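Local coordinates for putative exported protein (Bordetella parapertussis, PDB 3OCJ) that is of unknown function but is probably an S-adenosylmethionine-dependent methyltransferase with a Rossmann-like fold, at residues Leu74-Gly80 and Arg89-Glu93; Arg109-Gln113 and Glu132-Asp137; Leu156-Thr160 and Thr173-Gln177; Trp180-Thr184 and Arg212-Ala216. Where two conformers were deposited one is given. Residues are numbered along the deposited sequence.

Overall arrangement
Contact 1 ties two helices of the N-terminal helical region beside a bound palmitic acid, whereas the other three belong to the Rossmann-like sheet and its covering helices. Contacts 1, 2 and 4 are partly buried and combine apolar packing with polar links: a His-carboxylate and salt-bridge group in contact 1, an amide-to-backbone pair in contact 2, an arginine and two waters in contact 4. Contact 3 lies at the surface, has no hydrogen bond across its segments and rests on two leucines. Contacts 1 and 2 are linked by consecutive helices, 86-94 and 96-115; contacts 3 and 4 touch through Gln-177 and Leu-182. Contacts 1 and 4 lie on opposite sides of the chain's centre.

Contact 1: residues Leu74-Gly80 and Arg89-Glu93; sequences LVTHQPG and RVFYE. With PLM (palmitic acid), chain D.
His-77 lays one ring face over the edge of Tyr-92, an edge-to-face pair with centroids 5.1 Å apart and planes at 63°. The chain is helical at Leu-74 and Val-75, then extended from His-77 to Pro-79, and Gly-80 turns at phi 94°, psi -15°, a conformation that calls for glycine; residues 89-93 are helical. In register, Leu-74 faces Tyr-92 (CA atoms 6.9 Å apart) and Pro-79 faces Glu-93 (6.3 Å). The t rotamer of His-77 brings NE2 to Glu-93 OE2 at 2.9 Å, a nearly straight His-carboxylate hydrogen bond. The same OE2 accepts Gly-80 N at 2.8 Å and forms a salt bridge with Arg-89 NH1 at 2.9 Å, joining the 77-80 loop to helix 86-94. Next to this polar group, Leu-74 CD1 makes a CH-pi contact 4.2 Å from the Tyr-92 ring centroid. Palmitic acid runs along the apolar side, its C9 3.6 Å from Leu-74 CD2 and its CE 3.5 Å from Phe-91 CB. Helices 68-76 and 86-94 thus pack as a helix-loop-helix beside the fatty acid; Leu-56 of helix 55-63 and Val-98 of helix 96-115 pack against Leu-74, and Val-256 of helix 247-261 meets Phe-91.

Contact 2: residues Arg109-Gln113 and Glu132-Asp137; sequences RRALQ and ELLALD
Within the Rossmann-like methyltransferase fold, helix 96-115 packs here on the short, weakly bonded helix 131-134 and the loop that follows it. Arg-109 to Gln-113 are regular helix; the partner is helical to about Leu-134 and becomes extended at Leu-136 (psi 162°). CA atoms pair Arg-109 with Glu-132 at 6.1 Å and Gln-113 with Leu-136 at 6.4 Å. Leu-112, Leu-133 and Leu-136, all in the mt rotamer, form the apolar centre: Leu-112 CD1 lies 4.0 Å from Leu-133 CD2, and Leu-112 CB 3.9 Å from Leu-136 CD1. Glu-132, with chi1 p and chi2 m, offers CG to Leu-112 CD1 at 3.9 Å while its OE2 is hydrogen-bonded to Ser-124 of strand 121-124. Arg-109 (m, t, p) lays one guanidinium face over the methyl of Ala-135, with NE 3.7 Å from CB. Gln-113, chi1 t and chi2 p, pairs with the backbone of Asp-137 through both ends of its amide: OE1 accepts Asp-137 N at 2.9 Å, and NE2 donates to Asp-137 O at 2.9 Å.

Contact 3: residues Leu156-Thr160 and Thr173-Gln177; sequences LDGAT and TLHRQ
Helix 156-160 and strand 173-176 run nearly antiparallel, their N-to-C directions at 168° and their axes 9.6 Å apart at closest approach. The first segment is helical throughout, with Thr-160 N bonded to Leu-156 O at 3.0 Å; the second is extended through Arg-176. The backbones come nearest at Leu-156 and Leu-174, whose CA atoms are 6.7 Å apart. Both leucines point toward the opposite segment in the mt rotamer and together cover most of the contact. Leu-156 CD2 lies 4.2 Å from Leu-174 CB, while Leu-156 CD1 reaches over the strand to Arg-176 N at 3.6 Å and Arg-176 CB at 3.8 Å. Leu-174 CD1 approaches the helix, 3.6 Å from Leu-156 O, 4.4 Å from Ala-159 CB and 3.3 Å from Thr-160 CG2. The p rotamer of Thr-160 turns OG1 back to Asp-157 O at a very short 2.4 Å, keeping its hydroxyl within the helix. No hydrogen bond crosses the interface. Thr-173 and His-175 on the strand, and Gln-177 just after it, make backbone hydrogen bonds to strand 145-150. Strand 145-150, helix 153-163 and outermost strand 172-176 form a beta-alpha-beta crossover, the repeating unit of the Rossmann-like fold.

Contact 4: residues Trp180-Thr184 and Arg212-Ala216; sequences WKLDT and RFWQA
Arg-212, on helix 203-216, points toward segment 180-184, which is 3-10 at Trp-180 and then irregular through Thr-184; its CA is 6.0 Å from that of Leu-182. Its m, t, t side chain extends along the loop so that NH1 donates to Leu-182 O at 2.8 Å; one guanidinium face lies over Trp-180 O and Lys-181 CA. Water 1 accepts from Arg-212 NH1 at 3.1 Å and donates to Lys-181 O at 3.0 Å, and water 2 lies 2.8 Å from both Arg-212 O and Thr-184 O. Phe-213 presents its ring edge to Leu-182, with CD1 3.7 Å from Leu-182 CD2, which the tp rotamer of the leucine brings up to the helix. Ala-216 and Thr-184 have the nearest CA atoms, 4.7 Å apart; Ala-216 CA makes a CA-H...O contact of 3.1 Å to Thr-184 O, and its CB lies 4.0 Å from Leu-182 CD2. The loop leads into strand 188-192 of the methyltransferase sheet. A cationic side chain and water thus bind carbonyls of an irregular segment, while Leu-182 packs on Phe-213 and Ala-216.

Contact 1: residues Leu74-Gly80 and Arg89-Glu93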
# COMPACT_ATOMS: atom_id res chain seq x y z
N LEU A 74 -2.90 9.35 2.54
CA LEU A 74 -3.96 8.48 3.02
C LEU A 74 -3.55 7.77 4.31
O LEU A 74 -4.29 7.79 5.30
CB LEU A 74 -4.33 7.46 1.94
CG LEU A 74 -5.53 6.56 2.24
CD1 LEU A 74 -6.80 7.38 2.43
CD2 LEU A 74 -5.70 5.55 1.13
N VAL A 75 -2.37 7.17 4.31
CA VAL A 75 -1.95 6.36 5.44
C VAL A 75 -1.70 7.17 6.71
O VAL A 75 -2.01 6.72 7.81
CB VAL A 75 -0.72 5.49 5.10
CG1 VAL A 75 -0.24 4.78 6.34
CG2 VAL A 75 -1.08 4.47 4.03
N THR A 76 -1.15 8.37 6.57
CA THR A 76 -0.81 9.19 7.72
C THR A 76 -1.94 10.13 8.17
O THR A 76 -1.81 10.85 9.16
CB THR A 76 0.47 10.02 7.50
OG1 THR A 76 0.25 11.00 6.48
CG2 THR A 76 1.62 9.11 7.08
N HIS A 77 -3.04 10.12 7.42
CA HIS A 77 -4.21 10.91 7.80
C HIS A 77 -4.63 10.64 9.25
O HIS A 77 -4.85 9.50 9.65
CB HIS A 77 -5.39 10.64 6.86
CG HIS A 77 -6.67 11.30 7.28
ND1 HIS A 77 -6.91 12.64 7.10
CD2 HIS A 77 -7.77 10.79 7.88
CE1 HIS A 77 -8.11 12.94 7.58
NE2 HIS A 77 -8.65 11.83 8.05
N GLN A 78 -4.75 11.70 10.04
CA GLN A 78 -5.26 11.59 11.40
C GLN A 78 -6.77 11.80 11.37
O GLN A 78 -7.24 12.83 10.92
CB GLN A 78 -4.58 12.61 12.30
CG GLN A 78 -3.06 12.47 12.35
CD GLN A 78 -2.42 13.35 13.41
OE1 GLN A 78 -3.08 13.80 14.34
NE2 GLN A 78 -1.12 13.59 13.26
N PRO A 79 -7.53 10.81 11.84
CA PRO A 79 -9.00 10.93 11.80
C PRO A 79 -9.51 12.22 12.44
O PRO A 79 -9.11 12.59 13.55
CB PRO A 79 -9.47 9.70 12.56
CG PRO A 79 -8.38 8.69 12.34
CD PRO A 79 -7.11 9.49 12.35
N GLY A 80 -10.39 12.92 11.72
CA GLY A 80 -10.94 14.18 12.18
C GLY A 80 -10.20 15.40 11.69
O GLY A 80 -10.72 16.52 11.74
N ARG A 89 -14.44 12.37 3.54
CA ARG A 89 -13.97 11.99 4.88
C ARG A 89 -14.41 10.56 5.26
O ARG A 89 -13.66 9.81 5.88
CB ARG A 89 -14.38 13.01 5.94
CG ARG A 89 -13.78 12.70 7.33
CD ARG A 89 -14.12 13.78 8.37
NE ARG A 89 -13.55 15.09 8.05
CZ ARG A 89 -12.30 15.44 8.31
NH1 ARG A 89 -11.47 14.55 8.86
NH2 ARG A 89 -11.85 16.65 8.00
N VAL A 90 -15.63 10.18 4.86
CA VAL A 90 -16.08 8.81 5.07
C VAL A 90 -15.16 7.83 4.35
O VAL A 90 -14.77 6.79 4.90
CB VAL A 90 -17.53 8.60 4.59
CG1 VAL A 90 -17.92 7.13 4.70
CG2 VAL A 90 -18.48 9.46 5.43
N PHE A 91 -14.78 8.15 3.11
CA PHE A 91 -13.85 7.31 2.37
C PHE A 91 -12.49 7.19 3.08
O PHE A 91 -11.91 6.11 3.17
CB PHE A 91 -13.64 7.84 0.95
CG PHE A 91 -14.90 7.87 0.11
CD1 PHE A 91 -15.93 6.97 0.34
CD2 PHE A 91 -15.03 8.78 -0.93
CE1 PHE A 91 -17.08 7.00 -0.44
CE2 PHE A 91 -16.17 8.82 -1.71
CZ PHE A 91 -17.20 7.92 -1.47
N TYR A 92 -11.99 8.31 3.59
CA TYR A 92 -10.71 8.34 4.29
C TYR A 92 -10.74 7.63 5.65
O TYR A 92 -9.71 7.19 6.14
CB TYR A 92 -10.27 9.78 4.58
CG TYR A 92 -9.40 10.47 3.55
CD1 TYR A 92 -9.92 10.93 2.35
CD2 TYR A 92 -8.06 10.74 3.82
CE1 TYR A 92 -9.13 11.59 1.43
CE2 TYR A 92 -7.26 11.40 2.91
CZ TYR A 92 -7.80 11.82 1.72
OH TYR A 92 -7.00 12.49 0.81
N GLU A 93 -11.91 7.56 6.28
CA GLU A 93 -11.97 7.16 7.69
C GLU A 93 -12.78 5.91 8.00
O GLU A 93 -12.64 5.35 9.10
CB GLU A 93 -12.47 8.33 8.55
CG GLU A 93 -11.49 9.48 8.59
CD GLU A 93 -11.96 10.66 9.40
OE1 GLU A 93 -13.03 10.58 10.06
OE2 GLU A 93 -11.23 11.68 9.40
C1 PLM D . -1.54 0.46 -2.16
O1 PLM D . -0.92 0.52 -1.07
O2 PLM D . -0.97 0.88 -3.19
C2 PLM D . -2.95 -0.09 -2.26
C3 PLM D . -3.62 -0.31 -0.90
C4 PLM D . -5.10 -0.59 -1.14
C5 PLM D . -5.85 -1.06 0.10
C6 PLM D . -5.93 0.02 1.17
C7 PLM D . -6.20 1.41 0.60
C8 PLM D . -7.57 1.56 -0.04
C9 PLM D . -7.71 3.00 -0.52
CA PLM D . -9.15 3.42 -0.76
CB PLM D . -9.26 4.94 -0.65
CC PLM D . -10.52 5.47 -1.31
CD PLM D . -10.56 6.99 -1.22
CE PLM D . -11.74 7.52 -2.02
CF PLM D . -11.58 8.99 -2.36
CG PLM D . -11.49 9.87 -1.13

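Contact 2: residues Arg109-Gln113 and Glu132-Asp137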
# COMPACT_ATOMS: atom_id res chain seq x y z
N ARG A 109 5.70 -0.04 11.55
CA ARG A 109 6.52 0.80 12.42
C ARG A 109 7.01 -0.01 13.61
O ARG A 109 8.19 0.07 13.98
CB ARG A 109 5.74 2.03 12.86
CG ARG A 109 5.66 3.11 11.79
CD ARG A 109 4.91 4.34 12.29
NE ARG A 109 5.54 4.89 13.49
CZ ARG A 109 4.98 5.81 14.27
NH1 ARG A 109 3.78 6.29 13.98
NH2 ARG A 109 5.63 6.26 15.33
N ARG A 110 6.12 -0.78 14.24
CA ARG A 110 6.55 -1.58 15.39
C ARG A 110 7.61 -2.61 15.01
O ARG A 110 8.59 -2.83 15.75
CB ARG A 110 5.36 -2.28 16.07
CG ARG A 110 4.43 -1.37 16.85
CD ARG A 110 3.49 -2.16 17.77
NE ARG A 110 2.80 -3.21 17.02
CZ ARG A 110 2.97 -4.52 17.20
NH1 ARG A 110 2.31 -5.37 16.42
NH2 ARG A 110 3.79 -4.99 18.13
N ALA A 111 7.42 -3.25 13.85
CA ALA A 111 8.35 -4.29 13.42
C ALA A 111 9.71 -3.68 13.08
O ALA A 111 10.75 -4.19 13.50
CB ALA A 111 7.80 -5.06 12.23
N LEU A 112 9.70 -2.59 12.32
CA LEU A 112 10.97 -1.97 11.95
C LEU A 112 11.68 -1.47 13.21
O LEU A 112 12.88 -1.68 13.37
CB LEU A 112 10.76 -0.85 10.93
CG LEU A 112 10.24 -1.36 9.58
CD1 LEU A 112 9.66 -0.20 8.77
CD2 LEU A 112 11.32 -2.11 8.80
N GLN A 113 10.93 -0.87 14.13
CA GLN A 113 11.53 -0.38 15.37
C GLN A 113 12.19 -1.51 16.17
O GLN A 113 13.30 -1.35 16.69
CB GLN A 113 10.50 0.35 16.24
CG GLN A 113 11.13 1.09 17.40
CD GLN A 113 11.84 2.36 16.95
OE1 GLN A 113 11.25 3.19 16.26
NE2 GLN A 113 13.10 2.50 17.33
N GLU A 132 7.20 5.50 6.66
CA GLU A 132 7.43 4.59 7.77
C GLU A 132 8.84 4.76 8.35
O GLU A 132 9.01 4.83 9.56
CB GLU A 132 7.12 3.13 7.39
CG GLU A 132 8.12 2.46 6.45
CD GLU A 132 8.01 2.90 5.00
OE1 GLU A 132 7.28 3.88 4.71
OE2 GLU A 132 8.65 2.26 4.13
N LEU A 133 9.84 4.88 7.49
CA LEU A 133 11.21 5.03 7.98
C LEU A 133 11.46 6.38 8.67
O LEU A 133 12.21 6.46 9.64
CB LEU A 133 12.23 4.82 6.85
CG LEU A 133 12.25 3.45 6.17
CD1 LEU A 133 13.40 3.39 5.17
CD2 LEU A 133 12.37 2.33 7.19
N LEU A 134 10.82 7.43 8.19
CA LEU A 134 11.01 8.76 8.77
C LEU A 134 10.23 8.92 10.08
O LEU A 134 10.43 9.89 10.80
CB LEU A 134 10.62 9.85 7.77
CG LEU A 134 11.50 9.96 6.52
CD1 LEU A 134 10.88 10.90 5.49
CD2 LEU A 134 12.91 10.41 6.88
N ALA A 135 9.36 7.97 10.39
CA ALA A 135 8.57 8.03 11.62
C ALA A 135 9.22 7.29 12.78
O ALA A 135 8.75 7.40 13.92
CB ALA A 135 7.16 7.50 11.38
N LEU A 136 10.29 6.55 12.52
CA LEU A 136 10.90 5.73 13.56
C LEU A 136 11.70 6.56 14.57
O LEU A 136 12.05 7.71 14.30
CB LEU A 136 11.79 4.64 12.96
CG LEU A 136 11.16 3.71 11.93
CD1 LEU A 136 12.18 2.71 11.39
CD2 LEU A 136 9.96 2.99 12.52
N ASP A 137 11.98 5.96 15.72
CA ASP A 137 12.75 6.60 16.77
C ASP A 137 14.20 6.15 16.63
O ASP A 137 14.50 4.97 16.83
CB ASP A 137 12.18 6.20 18.14
CG ASP A 137 12.93 6.82 19.30
OD1 ASP A 137 13.92 7.54 19.08
OD2 ASP A 137 12.52 6.57 20.46

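Contact 3: residues Leu156-Thr160 and Thr173-Gln177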
# COMPACT_ATOMS: atom_id res chain seq x y z
N LEU A 156 10.76 9.81 -5.34
CA LEU A 156 12.07 10.16 -4.79
C LEU A 156 12.13 11.64 -4.41
O LEU A 156 12.61 11.98 -3.34
CB LEU A 156 13.18 9.80 -5.77
CG LEU A 156 13.17 8.31 -6.13
CD1 LEU A 156 14.32 7.99 -7.06
CD2 LEU A 156 13.25 7.43 -4.86
N ASP A 157 11.61 12.51 -5.27
CA ASP A 157 11.55 13.93 -4.96
C ASP A 157 10.75 14.17 -3.69
O ASP A 157 11.13 15.00 -2.85
CB ASP A 157 10.93 14.72 -6.12
CG ASP A 157 11.81 14.73 -7.36
OD1 ASP A 157 12.95 14.24 -7.28
OD2 ASP A 157 11.36 15.25 -8.40
N GLY A 158 9.65 13.45 -3.53
CA GLY A 158 8.82 13.60 -2.35
C GLY A 158 9.49 13.09 -1.09
O GLY A 158 9.30 13.65 -0.01
N ALA A 159 10.25 12.01 -1.22
CA ALA A 159 10.99 11.49 -0.07
C ALA A 159 12.00 12.52 0.41
O ALA A 159 12.12 12.79 1.60
CB ALA A 159 11.68 10.17 -0.42
N THR A 160 12.72 13.11 -0.54
CA THR A 160 13.69 14.15 -0.21
C THR A 160 13.02 15.32 0.49
O THR A 160 13.50 15.80 1.52
CB THR A 160 14.42 14.62 -1.45
OG1 THR A 160 13.48 15.06 -2.44
CG2 THR A 160 15.24 13.50 -2.03
N THR A 173 20.05 7.57 0.97
CA THR A 173 20.51 7.39 -0.40
C THR A 173 19.32 6.90 -1.22
O THR A 173 18.66 5.93 -0.84
CB THR A 173 21.65 6.36 -0.50
OG1 THR A 173 22.74 6.76 0.34
CG2 THR A 173 22.16 6.28 -1.93
N LEU A 174 19.04 7.58 -2.32
CA LEU A 174 17.91 7.24 -3.16
C LEU A 174 18.35 6.75 -4.53
O LEU A 174 19.33 7.25 -5.10
CB LEU A 174 16.99 8.45 -3.33
CG LEU A 174 16.40 9.04 -2.05
CD1 LEU A 174 15.63 10.29 -2.41
CD2 LEU A 174 15.50 8.05 -1.32
N HIS A 175 17.62 5.78 -5.05
CA HIS A 175 17.92 5.20 -6.35
C HIS A 175 16.65 5.07 -7.17
O HIS A 175 15.65 4.54 -6.69
CB HIS A 175 18.52 3.80 -6.20
CG HIS A 175 19.75 3.77 -5.34
ND1 HIS A 175 21.00 4.10 -5.82
CD2 HIS A 175 19.92 3.44 -4.04
CE1 HIS A 175 21.88 3.98 -4.85
NE2 HIS A 175 21.25 3.58 -3.76
N ARG A 176 16.69 5.56 -8.40
CA ARG A 176 15.59 5.37 -9.33
C ARG A 176 15.86 4.05 -10.04
O ARG A 176 16.78 3.94 -10.86
CB ARG A 176 15.51 6.52 -10.33
CG ARG A 176 14.11 6.81 -10.90
CD ARG A 176 13.81 6.01 -12.16
NE ARG A 176 13.25 6.86 -13.22
CZ ARG A 176 12.23 6.52 -14.01
NH1 ARG A 176 11.64 5.35 -13.88
NH2 ARG A 176 11.81 7.37 -14.94
N GLN A 177 15.05 3.04 -9.72
CA GLN A 177 15.21 1.70 -10.25
C GLN A 177 13.84 1.05 -10.29
O GLN A 177 12.98 1.33 -9.45
CB GLN A 177 16.11 0.85 -9.36
CG GLN A 177 17.56 1.31 -9.25
CD GLN A 177 18.39 0.41 -8.35
OE1 GLN A 177 19.55 0.72 -8.05
NE2 GLN A 177 17.81 -0.70 -7.91

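Contact 4: residues Trp180-Thr184 and Arg212-Ala216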
# COMPACT_ATOMS: atom_id res chain seq x y z
N TRP A 180 11.05 -4.36 -9.60
CA TRP A 180 11.00 -5.74 -10.08
C TRP A 180 12.34 -6.26 -10.61
O TRP A 180 12.49 -7.45 -10.85
CB TRP A 180 9.91 -5.89 -11.15
CG TRP A 180 8.55 -5.56 -10.64
CD1 TRP A 180 7.90 -4.36 -10.75
CD2 TRP A 180 7.67 -6.43 -9.91
NE1 TRP A 180 6.67 -4.44 -10.15
CE2 TRP A 180 6.50 -5.69 -9.61
CE3 TRP A 180 7.75 -7.76 -9.48
CZ2 TRP A 180 5.42 -6.24 -8.92
CZ3 TRP A 180 6.68 -8.30 -8.80
CH2 TRP A 180 5.53 -7.54 -8.52
N LYS A 181 13.31 -5.36 -10.79
CA LYS A 181 14.63 -5.75 -11.30
C LYS A 181 15.71 -5.59 -10.23
O LYS A 181 16.91 -5.59 -10.54
CB LYS A 181 14.99 -4.92 -12.54
CG LYS A 181 14.01 -5.04 -13.70
CD LYS A 181 14.49 -4.20 -14.89
CE LYS A 181 13.39 -3.98 -15.93
NZ LYS A 181 12.94 -2.55 -16.00
N LEU A 182 15.30 -5.47 -8.97
CA LEU A 182 16.25 -5.32 -7.87
C LEU A 182 17.34 -6.39 -7.95
O LEU A 182 17.03 -7.57 -8.09
CB LEU A 182 15.50 -5.45 -6.54
CG LEU A 182 16.33 -5.26 -5.28
CD1 LEU A 182 16.85 -3.84 -5.18
CD2 LEU A 182 15.50 -5.62 -4.05
N ASP A 183 18.60 -5.98 -7.86
CA ASP A 183 19.68 -6.97 -7.98
C ASP A 183 20.81 -6.76 -6.97
O ASP A 183 21.90 -7.30 -7.14
CB ASP A 183 20.20 -7.04 -9.41
CG ASP A 183 20.93 -5.78 -9.84
OD1 ASP A 183 20.99 -4.81 -9.06
OD2 ASP A 183 21.46 -5.77 -10.98
N THR A 184 20.54 -5.98 -5.93
CA THR A 184 21.47 -5.79 -4.82
C THR A 184 21.84 -7.13 -4.20
O THR A 184 20.97 -7.98 -3.99
CB THR A 184 20.84 -4.91 -3.72
OG1 THR A 184 20.40 -3.66 -4.29
CG2 THR A 184 21.84 -4.64 -2.59
N ARG A 212 14.38 -11.68 -4.96
CA ARG A 212 15.27 -10.53 -5.08
C ARG A 212 15.45 -9.82 -3.74
O ARG A 212 16.55 -9.41 -3.40
CB ARG A 212 14.77 -9.57 -6.17
CG ARG A 212 14.91 -10.19 -7.55
CD ARG A 212 14.30 -9.35 -8.65
NE ARG A 212 14.48 -10.03 -9.93
CZ ARG A 212 15.51 -9.83 -10.75
NH1 ARG A 212 16.45 -8.96 -10.43
NH2 ARG A 212 15.59 -10.51 -11.89
N PHE A 213 14.37 -9.72 -2.97
CA PHE A 213 14.50 -9.18 -1.61
C PHE A 213 15.46 -10.04 -0.78
O PHE A 213 16.32 -9.53 -0.09
CB PHE A 213 13.14 -9.14 -0.92
CG PHE A 213 12.16 -8.16 -1.51
CD1 PHE A 213 12.57 -7.11 -2.31
CD2 PHE A 213 10.80 -8.28 -1.22
CE1 PHE A 213 11.63 -6.21 -2.83
CE2 PHE A 213 9.86 -7.38 -1.72
CZ PHE A 213 10.28 -6.35 -2.53
N TRP A 214 15.30 -11.36 -0.83
CA TRP A 214 16.16 -12.25 -0.07
C TRP A 214 17.62 -12.07 -0.47
O TRP A 214 18.51 -11.97 0.37
CB TRP A 214 15.73 -13.69 -0.30
CG TRP A 214 16.39 -14.71 0.58
CD1 TRP A 214 15.90 -15.25 1.73
CD2 TRP A 214 17.68 -15.32 0.37
NE1 TRP A 214 16.79 -16.18 2.24
CE2 TRP A 214 17.89 -16.23 1.42
CE3 TRP A 214 18.67 -15.19 -0.62
CZ2 TRP A 214 19.05 -17.00 1.52
CZ3 TRP A 214 19.82 -15.96 -0.51
CH2 TRP A 214 20.00 -16.85 0.55
N GLN A 215 17.87 -11.99 -1.77
CA GLN A 215 19.23 -11.83 -2.27
C GLN A 215 19.83 -10.49 -1.83
O GLN A 215 21.04 -10.40 -1.58
CB GLN A 215 19.25 -12.03 -3.79
CG GLN A 215 18.97 -13.49 -4.17
CD GLN A 215 18.67 -13.70 -5.65
OE1 GLN A 215 18.46 -12.74 -6.39
NE2 GLN A 215 18.63 -14.96 -6.07
N ALA A 216 18.99 -9.47 -1.70
CA ALA A 216 19.45 -8.14 -1.29
C ALA A 216 19.77 -8.05 0.20
O ALA A 216 20.51 -7.16 0.62
CB ALA A 216 18.42 -7.07 -1.68
O HOH W 1 17.91 -7.36 -12.70
O HOH W 2 18.48 -8.51 -5.24